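Local coordinates for putative periplasmic protein (Salmonella enterica subsp. enterica serovar Typhimurium, PDB 4J32), which inhibits Tae4, a papain-like peptidoglycan hydrolase delivered by type VI secretion, and so serves as the immunity protein Tai4 of this effector-immunity pair, at the interface of chains A and B. Sequence-based numbering; all coordinates share one arbitrary frame. Chains: chain A/B, Putative periplasmic protein.

Contact 1 and contact 2 belong to one two-fold symmetric interface between two Tai4 chains, and their C-alpha centres lie about 15 Å apart. Both set helix 78-86 against helix 30-46, with the chains exchanged: A:Thr79 and A:Met80 meet B:Thr39 in contact 1, and B:Thr79 and B:Met80 meet A:Thr39 in contact 2. Contact 1 adds A:Tyr27, the loop residues A:Ser75 and A:Phe77 and a carboxylate that caps the helix start; contact 2 adds helix 10-26 and the apolar packing of B:Ile83. The symmetry doubles both elements, which would suit a Tai4 dimer, though the structure alone does not prove this dimer physiological.

Contact 1: the interface of chains A and B. Residues chain A 27, 75, 77-80; chain B 35-36, 39.
B:Thr39 of helix 30-46 lies against the start of helix 78-86 of chain A, forming a small apolar centre with A:Thr79, A:Met80 and A:Phe77. Its methyl CG2, anti to the backbone N, packs 3.7 Å from A:Met80 CA, while its CB meets A:Thr79 CB at 3.9 Å, the two threonine side chains crossing at a slant. A short, branched residue suits this spot because it lets the helices approach closely. Its hydroxyl OG1 is held by its own helix, donating to the B:Asp35 carbonyl O from above the carbonyl plane. The A:Phe77 ring borders this centre through CD1, 4.1 Å from B:Thr39 CA, and carries the A:Ser75 CB over the middle of one face.

Outward, the contact becomes polar around the carboxylate of B:Asp35. With CG anti to the backbone N (chi1 -176°), the side chain reaches across to the first turn of the A helix. OD1 receives the backbone N-H of A:Asn78 at 2.8 Å on its syn lone pair, in a fairly straight bond (155° at H). OD2 takes two donors: the A:Thr79 N, also 2.8 Å away, comes from the syn side but 20° out of the carboxylate plane, and OD2 receives the A:Thr79 hydroxyl OG1 on its anti lone pair, at 2.6 Å. Aspartate is thus apt as a helix cap supplied by the other chain; the helix start would probably stabilise its negative charge. At the rim, A:Tyr27 OH bonds A:Thr79 OG1 in the plane of the tyrosine ring (2.8 Å), helping to fix the threonine rotamer. A:Asn78 places its amide nearly parallel to the carboxylate, and A:Ser75 OG accepts the A:Phe77 N-H, steadying the turn before the helix. In this assembly the site links two Tai4 copies by capping a helix start from the other chain, as would suit a dimer.

Contact 2: the interface of chains A and B. Residues chain A 19-20, 23, 39, 43; chain B 79-80, 83.
A:Ser20 and A:Thr39 face B:Thr79 and B:Ile83 where helix 78-86 of chain B lies across neighbouring helices 10-26 and 30-46 of chain A, running roughly opposite to the first and roughly along the second. B:Ile83 is the main apolar wedge. CG1 stands anti to its carbonyl carbon (chi1 -71°), and the chain continues extended, carrying CD1 between the two A helices. There CD1 touches both A:Ser20 CB of helix 10-26 and CE2 of A:Tyr43 of helix 30-46, each at 3.9 Å. The second branch, CG2, lies 3.3 Å from the phenol oxygen OH of A:Tyr43. The tyrosine and isoleucine side chains approach each other from opposite directions. The same phenol oxygen passes 3.5 Å from B:Met80 CG. A branched, rigid residue such as isoleucine fits here because the longer arm reaches both helices while the CG2 branch fills against A:Tyr43.

A:Leu19 adds CD2 beside B:Ile83 CG1, 4.0 Å away, the two side chains running antiparallel. One turn on, A:Leu23 presents CD1 to the methyl CG2 of B:Thr79, 3.8 Å apart. With CG2 anti to its backbone N, B:Thr79 turns its methyl to the leucine and the OG1 branch away from it, so threonine serves apolar and polar surroundings together. A:Ser20 is small enough to allow B:Ile83 beside it; its OG occupies the position between backbone N and carbonyl carbon (chi1 45°), which directs the hydroxyl to the edge of the A:Tyr43 ring, in the ring plane. A:Thr39 continues the seam toward B:Met80.

The site therefore seats the first turn and middle of the short helix 78-86 of one chain in the shallow groove between the partner's first two long helices. A disulfide between Cys22 and Cys82, seen in a structure of this protein, would tie the short helix to helix 10-26 within each chain of this all-helical fold.

Contact 1: the interface of chains A and B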
# COMPACT_ATOMS: atom_id res chain seq x y z
N TYR A 27 -2.06 -5.74 6.56
CA TYR A 27 -2.43 -4.72 7.54
C TYR A 27 -3.53 -5.24 8.46
O TYR A 27 -4.40 -5.98 8.00
CB TYR A 27 -2.94 -3.48 6.80
CG TYR A 27 -1.88 -2.69 6.03
CD1 TYR A 27 -0.59 -2.47 6.55
CD2 TYR A 27 -2.21 -2.14 4.80
CE1 TYR A 27 0.35 -1.71 5.83
CE2 TYR A 27 -1.30 -1.36 4.08
CZ TYR A 27 -0.02 -1.16 4.59
OH TYR A 27 0.83 -0.38 3.83
N SER A 75 9.35 -1.80 13.73
CA SER A 75 8.34 -1.98 12.69
C SER A 75 8.30 -3.44 12.30
O SER A 75 9.30 -4.16 12.42
CB SER A 75 8.69 -1.14 11.45
OG SER A 75 7.64 -1.19 10.49
N PHE A 77 7.45 -3.88 9.19
CA PHE A 77 7.66 -3.68 7.73
C PHE A 77 6.63 -4.42 6.82
O PHE A 77 7.00 -4.99 5.79
CB PHE A 77 9.11 -4.05 7.36
CG PHE A 77 10.14 -3.15 8.02
CD1 PHE A 77 10.40 -1.87 7.52
CD2 PHE A 77 10.85 -3.60 9.14
CE1 PHE A 77 11.36 -1.05 8.13
CE2 PHE A 77 11.82 -2.77 9.75
CZ PHE A 77 12.06 -1.49 9.24
N ASN A 78 5.35 -4.38 7.22
CA ASN A 78 4.30 -5.05 6.46
C ASN A 78 4.20 -4.47 5.04
O ASN A 78 4.08 -5.22 4.08
CB ASN A 78 2.96 -4.92 7.19
CG ASN A 78 2.91 -5.79 8.42
OD1 ASN A 78 3.36 -6.93 8.38
ND2 ASN A 78 2.38 -5.26 9.52
N THR A 79 4.31 -3.14 4.94
CA THR A 79 4.18 -2.45 3.65
C THR A 79 5.28 -3.00 2.72
O THR A 79 5.05 -3.23 1.54
CB THR A 79 4.37 -0.93 3.81
OG1 THR A 79 3.46 -0.41 4.79
CG2 THR A 79 4.13 -0.17 2.46
N MET A 80 6.47 -3.20 3.29
CA MET A 80 7.63 -3.69 2.53
C MET A 80 7.43 -5.08 1.93
O MET A 80 7.98 -5.40 0.85
CB MET A 80 8.86 -3.71 3.44
CG MET A 80 10.13 -3.94 2.69
SD MET A 80 11.58 -3.84 3.77
CE MET A 80 11.78 -2.06 3.87
N ASP B 35 4.07 2.04 9.92
CA ASP B 35 4.66 0.95 9.15
C ASP B 35 5.08 1.42 7.75
O ASP B 35 6.20 1.15 7.29
CB ASP B 35 3.63 -0.19 9.03
CG ASP B 35 4.21 -1.41 8.33
OD1 ASP B 35 4.55 -2.39 9.04
OD2 ASP B 35 4.34 -1.36 7.08
N ALA B 36 4.18 2.15 7.08
CA ALA B 36 4.48 2.72 5.78
C ALA B 36 5.63 3.75 5.87
O ALA B 36 6.49 3.76 5.00
CB ALA B 36 3.21 3.32 5.14
N THR B 39 8.89 1.77 6.37
CA THR B 39 9.19 1.16 5.09
C THR B 39 9.80 2.20 4.13
O THR B 39 10.84 1.97 3.51
CB THR B 39 7.92 0.49 4.49
OG1 THR B 39 7.52 -0.61 5.33
CG2 THR B 39 8.17 -0.03 3.06

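Contact 2: the interface of chains A and B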
# COMPACT_ATOMS: atom_id res chain seq x y z
N LEU A 19 -1.00 -5.78 -5.85
CA LEU A 19 -0.54 -4.86 -4.82
C LEU A 19 -1.63 -4.58 -3.76
O LEU A 19 -1.37 -4.72 -2.55
CB LEU A 19 -0.05 -3.56 -5.45
CG LEU A 19 0.36 -2.44 -4.48
CD1 LEU A 19 1.44 -2.94 -3.45
CD2 LEU A 19 0.87 -1.25 -5.31
N SER A 20 -2.83 -4.21 -4.21
CA SER A 20 -3.90 -3.89 -3.27
C SER A 20 -4.32 -5.10 -2.45
O SER A 20 -4.56 -4.96 -1.24
CB SER A 20 -5.11 -3.21 -3.94
OG SER A 20 -5.46 -3.88 -5.13
N LEU A 23 -1.76 -5.69 0.27
CA LEU A 23 -1.93 -4.70 1.36
C LEU A 23 -3.13 -5.08 2.25
O LEU A 23 -3.06 -4.97 3.49
CB LEU A 23 -2.07 -3.30 0.75
CG LEU A 23 -0.85 -2.73 0.02
CD1 LEU A 23 -1.21 -1.41 -0.73
CD2 LEU A 23 0.34 -2.52 1.02
N THR A 39 -10.52 -1.51 -3.12
CA THR A 39 -9.64 -1.09 -4.20
C THR A 39 -9.30 -2.28 -5.12
O THR A 39 -9.41 -2.19 -6.35
CB THR A 39 -8.36 -0.42 -3.62
OG1 THR A 39 -8.72 0.79 -2.94
CG2 THR A 39 -7.33 -0.10 -4.73
N TYR A 43 -10.15 -3.28 -9.55
CA TYR A 43 -9.30 -3.84 -10.62
C TYR A 43 -9.83 -5.17 -11.16
O TYR A 43 -9.71 -5.45 -12.36
CB TYR A 43 -7.84 -3.96 -10.17
CG TYR A 43 -7.31 -2.62 -9.74
CD1 TYR A 43 -7.39 -1.52 -10.61
CD2 TYR A 43 -6.80 -2.43 -8.45
CE1 TYR A 43 -6.95 -0.24 -10.23
CE2 TYR A 43 -6.33 -1.15 -8.05
CZ TYR A 43 -6.41 -0.08 -8.94
OH TYR A 43 -6.00 1.17 -8.58
N THR B 79 -6.33 3.46 -0.92
CA THR B 79 -5.26 2.62 -1.50
C THR B 79 -5.15 2.98 -2.98
O THR B 79 -4.05 3.08 -3.53
CB THR B 79 -5.60 1.12 -1.37
OG1 THR B 79 -5.87 0.78 0.00
CG2 THR B 79 -4.43 0.22 -1.88
N MET B 80 -6.30 3.17 -3.63
CA MET B 80 -6.36 3.49 -5.06
C MET B 80 -5.67 4.81 -5.42
O MET B 80 -5.12 4.96 -6.54
CB MET B 80 -7.82 3.55 -5.50
CG MET B 80 -7.96 3.61 -6.99
SD MET B 80 -9.70 3.55 -7.51
CE MET B 80 -10.01 1.78 -7.39
N ILE B 83 -2.09 3.96 -5.81
CA ILE B 83 -1.83 3.15 -7.01
C ILE B 83 -1.88 4.06 -8.26
O ILE B 83 -1.01 3.97 -9.14
CB ILE B 83 -2.78 1.92 -7.11
CG1 ILE B 83 -2.39 0.90 -6.02
CG2 ILE B 83 -2.69 1.27 -8.52
CD1 ILE B 83 -3.34 -0.22 -5.80